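Local coordinates for protein sugar isomerase (Sinorhizobium meliloti, PDB 3QC0) that binds zinc in a TIM barrel of the xylose isomerase-like family and probably isomerises a sugar, its precise substrate being unknown, at residues C267-R270 and Y271-C275; W256-P259 and A260-I264; A81-D84 and N85-V89. All coordinates share one frame; numbering follows the deposited sequence.

In the fold
The three local contacts lie on two outer helices of the parallel eight-stranded TIM barrel and the loop leading into one. Contact 3 comes first along the chain, within helix 75-94, which crosses over between strands 60-68 and 100-103. Contacts 2 and 1 follow near the C-terminus, with two residues between them: residues 256-264 lead from the loop after strand 245-247 into helix 260-274, and residues 267-275 finish that helix and the chain, their centres about 15 Å apart. Contact 3 lies across the chain's centre from contact 1, about 35 Å between centres. The contacts thus belong to the helical shell, while the zinc ion is held inside by E142, D177, H204 and E248.

Contact 1: residues C267-R270 and Y271-C275; sequences CVER and YRNCC
C267-R270 runs straight into Y271-C275 as the last turns of a helix, and three regular i to i+4 bonds join them: Y271 N to C267 O, R272 N to V268 O and N273 N to E269 O. The fourth, from C274 N to R270 O, is 2.8 Å long, and R270 O also takes a weak bond from N273 N. Side chains one turn apart reinforce this ladder on the solvent side. E269 has its CG trans to the backbone N (chi1 -179°) and then bends at chi2, which carries the carboxylate round to N273; ND2 of N273 donates to OE2 of E269 at 2.8 Å. The amide approaches from above the carboxylate plane, the two planes being 75° apart. A water ties the group together, giving a hydrogen to E269 OE2 and another to N273 OD1 while accepting from R272 NE, 3.1 Å away, in the plane of the guanidinium. Here the final helix of the TIM barrel packs on the first and last strands: C267 touches I9 and V247, and the Y271 ring leads away from the helix to L7 and Q245, its OH hydrogen-bonded to E5 O. V268 and R272 lie side by side, CG1 of V268 meeting CD of R272 at 4.1 Å. On another side of the helix, CD of R270 touches C274 SG at 3.8 Å, and the guanidinium of R270 continues to a salt bridge with D224 and a bond to M222 O.

Contact 2: residues W256-P259 and A260-I264; sequences WKRP and ADEVI
R258 and E262 meet because their side chains turn to each other across the start of a helix. In R258, CG lies opposite the carbonyl carbon (chi1 -68°) and the chain bends at chi3 (74°), while E262 sets CG opposite its backbone N (chi1 -167°) and runs extended from there. NH2 of R258 then donates to OE2 of E262 at 2.8 Å in a nearly straight salt-bridge bond. A second, weak bond from R258 NE reaches E262 OE1 at 3.4 Å. The carboxylate stands at the edge of the guanidinium and near its plane, yet NH2 comes to OE2 from well above the carboxylate plane, so the pairing is twisted and its two arms are unequal. NH1 of R258 bonds instead to N254 OD1, which gives the guanidinium a further hold.

P259 occupies the N-cap position of helix 260-274, just where the loop after strand 245-247 ends. Its carbonyl opens the helical ladder, accepting from V263 N at 3.0 Å and weakly from E262 N. Its ring carbon CD rests 3.6 Å from E262 OE1, beside the salt bridge. CG2 of V263 sits 3.5 Å from P259 O and 4.1 Å from R258 CB. A260 and I264 face I26 of helix 20-29, and R258 O is held by Q17 NE2. The negative carboxylate lies in the first turn of the helix, where it would probably interact favourably with the helix dipole while also partly neutralising R258.

Contact 3: residues A81-D84 and N85-V89; sequences AIDD and NRRAV
A81 O is gripped twice by N85: the backbone N donates the usual helical bond at 3.0 Å, and side-chain ND2 adds a shorter one of 2.8 Å from above the carbonyl plane. With OD1 of N85 bonded to G68 N, both ends of this buried amide are engaged and its rotation is fixed. On the outer side, D83 draws in two arginines. R86, extended from CG to NE, makes a salt bridge from NH1 to D83 OD1 (2.9 Å), OD1 lying near the guanidinium plane and NH1 on the anti side of the carboxylate. CG2 of I82 lies over one face of that guanidinium, 3.4 Å from NH2 and toward its rim. R87 bends back at chi2 and chi3, its NH2 salt-bridged to D90; its direct salt bridge to D83 OD2 is long, at 3.9 Å, but two waters link its NH1 to the carboxylate. A leucine in place of R86 would probably leave D83 and E79, its second acidic partner, without their shared positive mate. Helix 75-94 forms the crossover of a beta-alpha-beta unit, with N85 and A88 against strand 100-103, I82 and V89 against helix 114-135, and R87 against R39 of helix 39-45.

Contact 1: residues C267-R270 and Y271-C275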
loop_
_atom_site.group_PDB
_atom_site.type_symbol
_atom_site.label_atom_id
_atom_site.label_comp_id
_atom_site.label_asym_id
_atom_site.label_seq_id
_atom_site.Cartn_x
_atom_site.Cartn_y
_atom_site.Cartn_z
ATOM N N CYS A 267 -22.247 -9.227 -10.934
ATOM C CA CYS A 267 -22.140 -7.857 -10.408
ATOM C C CYS A 267 -23.462 -7.356 -9.881
ATOM O O CYS A 267 -23.504 -6.731 -8.855
ATOM C CB CYS A 267 -21.618 -6.818 -11.407
ATOM S SG CYS A 267 -20.002 -7.114 -12.040
ATOM N N VAL A 268 -24.565 -7.589 -10.586
ATOM C CA VAL A 268 -25.847 -7.098 -10.084
ATOM C C VAL A 268 -26.255 -7.795 -8.773
ATOM O O VAL A 268 -26.743 -7.149 -7.854
ATOM C CB VAL A 268 -26.980 -7.285 -11.136
ATOM C CG1 VAL A 268 -28.354 -7.057 -10.499
ATOM C CG2 VAL A 268 -26.750 -6.363 -12.334
ATOM N N GLU A 269 -26.053 -9.114 -8.698
ATOM C CA GLU A 269 -26.397 -9.876 -7.503
ATOM C C GLU A 269 -25.569 -9.383 -6.319
ATOM O O GLU A 269 -26.102 -9.150 -5.219
ATOM C CB GLU A 269 -26.145 -11.370 -7.722
ATOM C CG GLU A 269 -26.483 -12.251 -6.560
ATOM C CD GLU A 269 -27.967 -12.302 -6.226
ATOM O OE1 GLU A 269 -28.770 -12.035 -7.087
ATOM O OE2 GLU A 269 -28.315 -12.644 -5.093
ATOM N N ARG A 270 -24.269 -9.231 -6.547
ATOM C CA ARG A 270 -23.361 -8.852 -5.438
ATOM C C ARG A 270 -23.571 -7.403 -5.042
ATOM O O ARG A 270 -23.467 -7.056 -3.880
ATOM C CB ARG A 270 -21.921 -9.091 -5.804
ATOM C CG ARG A 270 -21.513 -10.565 -5.987
ATOM C CD ARG A 270 -21.905 -11.485 -4.832
ATOM N NE ARG A 270 -21.377 -12.838 -5.052
ATOM C CZ ARG A 270 -20.140 -13.231 -4.770
ATOM N NH1 ARG A 270 -19.255 -12.376 -4.249
ATOM N NH2 ARG A 270 -19.773 -14.489 -5.020
ATOM N N TYR A 271 -23.873 -6.546 -6.010
ATOM C CA TYR A 271 -24.306 -5.187 -5.719
ATOM C C TYR A 271 -25.532 -5.154 -4.815
ATOM O O TYR A 271 -25.600 -4.385 -3.843
ATOM C CB TYR A 271 -24.636 -4.469 -7.040
ATOM C CG TYR A 271 -25.301 -3.134 -6.848
ATOM C CD1 TYR A 271 -24.617 -2.064 -6.248
ATOM C CD2 TYR A 271 -26.602 -2.916 -7.296
ATOM C CE1 TYR A 271 -25.233 -0.820 -6.085
ATOM C CE2 TYR A 271 -27.228 -1.680 -7.149
ATOM C CZ TYR A 271 -26.551 -0.640 -6.563
ATOM O OH TYR A 271 -27.221 0.552 -6.441
ATOM N N ARG A 272 -26.539 -5.965 -5.149
ATOM C CA ARG A 272 -27.715 -6.093 -4.299
ATOM C C ARG A 272 -27.375 -6.561 -2.882
ATOM O O ARG A 272 -27.921 -6.026 -1.927
ATOM C CB ARG A 272 -28.757 -7.054 -4.933
ATOM C CG ARG A 272 -29.408 -6.499 -6.167
ATOM C CD ARG A 272 -30.231 -7.582 -6.905
ATOM N NE ARG A 272 -31.308 -8.087 -6.052
ATOM C CZ ARG A 272 -32.494 -7.483 -5.906
ATOM N NH1 ARG A 272 -32.761 -6.346 -6.555
ATOM N NH2 ARG A 272 -33.410 -8.000 -5.104
ATOM N N ASN A 273 -26.508 -7.555 -2.747
ATOM C CA ASN A 273 -26.308 -8.217 -1.440
ATOM C C ASN A 273 -25.184 -7.695 -0.581
ATOM O O ASN A 273 -25.254 -7.813 0.647
ATOM C CB ASN A 273 -26.054 -9.715 -1.619
ATOM C CG ASN A 273 -27.151 -10.417 -2.391
ATOM O OD1 ASN A 273 -28.308 -9.950 -2.449
ATOM N ND2 ASN A 273 -26.794 -11.563 -3.002
ATOM N N CYS A 274 -24.133 -7.193 -1.212
ATOM C CA CYS A 274 -22.835 -7.092 -0.554
ATOM C C CYS A 274 -22.298 -5.692 -0.520
ATOM O O CYS A 274 -21.127 -5.537 -0.168
ATOM C CB CYS A 274 -21.787 -7.963 -1.287
ATOM S SG CYS A 274 -22.217 -9.714 -1.481
ATOM N N CYS A 275 -23.112 -4.687 -0.855
ATOM C CA CYS A 275 -22.631 -3.316 -1.053
ATOM C C CYS A 275 -23.464 -2.289 -0.295
ATOM O O CYS A 275 -24.650 -2.533 0.002
ATOM C CB CYS A 275 -22.644 -2.953 -2.541
ATOM S SG CYS A 275 -21.503 -3.922 -3.540
ATOM O OXT CYS A 275 -22.965 -1.186 -0.029
HETATM O O HOH W 1 -30.269 -10.473 -4.360
#

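Contact 2: residues W256-P259 and A260-I264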
loop_
_atom_site.group_PDB
_atom_site.type_symbol
_atom_site.label_atom_id
_atom_site.label_comp_id
_atom_site.label_asym_id
_atom_site.label_seq_id
_atom_site.Cartn_x
_atom_site.Cartn_y
_atom_site.Cartn_z
ATOM N N TRP A 256 -12.372 -12.319 -15.948
ATOM C CA TRP A 256 -12.072 -12.049 -17.356
ATOM C C TRP A 256 -12.142 -13.315 -18.217
ATOM O O TRP A 256 -12.123 -13.193 -19.431
ATOM C CB TRP A 256 -10.693 -11.409 -17.560
ATOM C CG TRP A 256 -10.633 -9.949 -17.171
ATOM C CD1 TRP A 256 -11.676 -9.148 -16.825
ATOM C CD2 TRP A 256 -9.461 -9.136 -17.109
ATOM N NE1 TRP A 256 -11.224 -7.868 -16.556
ATOM C CE2 TRP A 256 -9.868 -7.837 -16.722
ATOM C CE3 TRP A 256 -8.116 -9.369 -17.342
ATOM C CZ2 TRP A 256 -8.970 -6.792 -16.557
ATOM C CZ3 TRP A 256 -7.221 -8.339 -17.186
ATOM C CH2 TRP A 256 -7.662 -7.049 -16.804
ATOM N N LYS A 257 -12.171 -14.481 -17.575
ATOM C CA LYS A 257 -12.222 -15.773 -18.283
ATOM C C LYS A 257 -13.641 -16.333 -18.334
ATOM O O LYS A 257 -13.864 -17.445 -18.859
ATOM C CB LYS A 257 -11.282 -16.777 -17.610
ATOM C CG LYS A 257 -9.800 -16.506 -17.845
ATOM C CD LYS A 257 -8.915 -17.552 -17.164
ATOM C CE LYS A 257 -7.483 -17.492 -17.697
ATOM N NZ LYS A 257 -6.565 -18.414 -16.979
ATOM N N ARG A 258 -14.611 -15.587 -17.808
ATOM C CA ARG A 258 -15.995 -16.044 -17.742
ATOM C C ARG A 258 -16.903 -15.287 -18.723
ATOM O O ARG A 258 -16.565 -14.194 -19.157
ATOM C CB ARG A 258 -16.500 -15.915 -16.307
ATOM C CG ARG A 258 -15.779 -16.915 -15.392
ATOM C CD ARG A 258 -15.885 -16.623 -13.941
ATOM N NE ARG A 258 -17.188 -16.923 -13.380
ATOM C CZ ARG A 258 -17.407 -17.211 -12.100
ATOM N NH1 ARG A 258 -16.409 -17.227 -11.227
ATOM N NH2 ARG A 258 -18.636 -17.475 -11.682
ATOM N N PRO A 259 -18.053 -15.883 -19.122
ATOM C CA PRO A 259 -18.899 -15.156 -20.080
ATOM C C PRO A 259 -19.359 -13.808 -19.507
ATOM O O PRO A 259 -19.768 -13.728 -18.337
ATOM C CB PRO A 259 -20.094 -16.122 -20.327
ATOM C CG PRO A 259 -19.602 -17.451 -19.852
ATOM C CD PRO A 259 -18.674 -17.146 -18.694
ATOM N N ALA A 260 -19.266 -12.771 -20.330
ATOM C CA ALA A 260 -19.580 -11.408 -19.888
ATOM C C ALA A 260 -20.964 -11.346 -19.272
ATOM O O ALA A 260 -21.198 -10.674 -18.303
ATOM C CB ALA A 260 -19.452 -10.406 -21.032
ATOM N N ASP A 261 -21.907 -12.086 -19.844
ATOM C CA ASP A 261 -23.213 -12.220 -19.271
ATOM C C ASP A 261 -23.233 -12.630 -17.786
ATOM O O ASP A 261 -23.893 -12.008 -16.914
ATOM C CB ASP A 261 -23.931 -13.336 -20.100
ATOM C CG ASP A 261 -25.340 -13.448 -19.800
ATOM O OD1 ASP A 261 -25.884 -12.582 -19.143
ATOM O OD2 ASP A 261 -25.958 -14.367 -20.337
ATOM N N GLU A 262 -22.510 -13.696 -17.502
ATOM C CA GLU A 262 -22.426 -14.185 -16.135
ATOM C C GLU A 262 -21.733 -13.153 -15.239
ATOM O O GLU A 262 -22.141 -12.949 -14.085
ATOM C CB GLU A 262 -21.671 -15.495 -16.078
ATOM C CG GLU A 262 -21.851 -16.177 -14.722
ATOM C CD GLU A 262 -20.808 -17.216 -14.435
ATOM O OE1 GLU A 262 -19.906 -17.441 -15.288
ATOM O OE2 GLU A 262 -20.887 -17.805 -13.330
ATOM N N VAL A 263 -20.703 -12.500 -15.768
ATOM C CA VAL A 263 -19.972 -11.511 -14.929
ATOM C C VAL A 263 -20.928 -10.402 -14.509
ATOM O O VAL A 263 -21.028 -10.076 -13.336
ATOM C CB VAL A 263 -18.789 -10.913 -15.658
ATOM C CG1 VAL A 263 -18.078 -9.865 -14.769
ATOM C CG2 VAL A 263 -17.806 -11.994 -16.084
ATOM N N ILE A 264 -21.679 -9.850 -15.470
ATOM C CA ILE A 264 -22.556 -8.720 -15.170
ATOM C C ILE A 264 -23.749 -9.135 -14.294
ATOM O O ILE A 264 -24.150 -8.401 -13.369
ATOM C CB ILE A 264 -23.050 -8.006 -16.445
ATOM C CG1 ILE A 264 -21.876 -7.475 -17.254
ATOM C CG2 ILE A 264 -24.015 -6.897 -16.078
ATOM C CD1 ILE A 264 -20.940 -6.505 -16.490
#

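Contact 3: residues A81-D84 and N85-V89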
loop_
_atom_site.group_PDB
_atom_site.type_symbol
_atom_site.label_atom_id
_atom_site.label_comp_id
_atom_site.label_asym_id
_atom_site.label_seq_id
_atom_site.Cartn_x
_atom_site.Cartn_y
_atom_site.Cartn_z
ATOM N N ALA A 81 2.381 15.085 -21.603
ATOM C CA ALA A 81 1.382 14.478 -20.735
ATOM C C ALA A 81 0.205 15.423 -20.492
ATOM O O ALA A 81 -0.959 15.021 -20.589
ATOM C CB ALA A 81 2.006 14.025 -19.403
ATOM N N ILE A 82 0.503 16.680 -20.186
ATOM C CA ILE A 82 -0.556 17.677 -19.955
ATOM C C ILE A 82 -1.445 17.776 -21.186
ATOM O O ILE A 82 -2.679 17.785 -21.082
ATOM C CB ILE A 82 0.059 18.996 -19.553
ATOM C CG1 ILE A 82 0.643 18.931 -18.133
ATOM C CG2 ILE A 82 -0.983 20.139 -19.652
ATOM C CD1 ILE A 82 1.702 19.991 -17.830
ATOM N N ASP A 83 -0.829 17.845 -22.362
ATOM C CA ASP A 83 -1.592 17.980 -23.582
ATOM C C ASP A 83 -2.461 16.763 -23.836
ATOM O O ASP A 83 -3.614 16.925 -24.276
ATOM C CB ASP A 83 -0.678 18.393 -24.759
ATOM C CG ASP A 83 -1.313 19.444 -25.646
ATOM O OD1 ASP A 83 -1.931 20.422 -25.133
ATOM O OD2 ASP A 83 -1.203 19.287 -26.883
ATOM N N ASP A 84 -1.949 15.532 -23.581
ATOM C CA ASP A 84 -2.798 14.334 -23.622
ATOM C C ASP A 84 -4.009 14.435 -22.733
ATOM O O ASP A 84 -5.096 14.005 -23.114
ATOM C CB ASP A 84 -2.032 13.029 -23.274
ATOM C CG ASP A 84 -2.935 11.785 -23.268
ATOM O OD1 ASP A 84 -3.464 11.466 -24.382
ATOM O OD2 ASP A 84 -3.183 11.194 -22.163
ATOM N N ASN A 85 -3.843 15.012 -21.531
ATOM C CA ASN A 85 -4.955 15.174 -20.641
ATOM C C ASN A 85 -6.015 16.118 -21.223
ATOM O O ASN A 85 -7.196 15.923 -20.969
ATOM C CB ASN A 85 -4.488 15.705 -19.277
ATOM C CG ASN A 85 -3.963 14.603 -18.358
ATOM O OD1 ASN A 85 -4.739 14.080 -17.559
ATOM N ND2 ASN A 85 -2.669 14.247 -18.470
ATOM N N ARG A 86 -5.567 17.127 -21.980
ATOM C CA ARG A 86 -6.533 18.001 -22.660
ATOM C C ARG A 86 -7.356 17.211 -23.677
ATOM O O ARG A 86 -8.568 17.413 -23.770
ATOM C CB ARG A 86 -5.837 19.195 -23.289
ATOM C CG ARG A 86 -5.182 20.110 -22.274
ATOM C CD ARG A 86 -4.516 21.334 -22.900
ATOM N NE ARG A 86 -3.859 22.162 -21.899
ATOM C CZ ARG A 86 -2.545 22.380 -21.814
ATOM N NH1 ARG A 86 -1.638 21.835 -22.649
ATOM N NH2 ARG A 86 -2.122 23.094 -20.819
ATOM N N ARG A 87 -6.715 16.286 -24.401
ATOM C CA ARG A 87 -7.442 15.402 -25.295
ATOM C C ARG A 87 -8.434 14.518 -24.518
ATOM O O ARG A 87 -9.567 14.327 -24.920
ATOM C CB ARG A 87 -6.478 14.522 -26.096
ATOM C CG ARG A 87 -5.410 15.220 -26.916
ATOM C CD ARG A 87 -5.970 15.918 -28.168
ATOM N NE ARG A 87 -6.774 17.088 -27.805
ATOM C CZ ARG A 87 -6.283 18.261 -27.391
ATOM N NH1 ARG A 87 -4.973 18.477 -27.288
ATOM N NH2 ARG A 87 -7.117 19.226 -27.046
ATOM N N ALA A 88 -7.997 13.992 -23.363
ATOM C CA ALA A 88 -8.848 13.196 -22.538
ATOM C C ALA A 88 -10.077 13.976 -22.071
ATOM O O ALA A 88 -11.174 13.441 -22.020
ATOM C CB ALA A 88 -8.066 12.602 -21.330
ATOM N N VAL A 89 -9.881 15.246 -21.724
ATOM C CA VAL A 89 -10.981 16.120 -21.352
ATOM C C VAL A 89 -11.937 16.271 -22.522
ATOM O O VAL A 89 -13.124 16.180 -22.314
ATOM C CB VAL A 89 -10.480 17.497 -20.913
ATOM C CG1 VAL A 89 -11.627 18.551 -20.895
ATOM C CG2 VAL A 89 -9.813 17.399 -19.503
HETATM O O HOH W 2 -4.143 20.822 -26.398
HETATM O O HOH W 3 -2.591 17.066 -28.093
#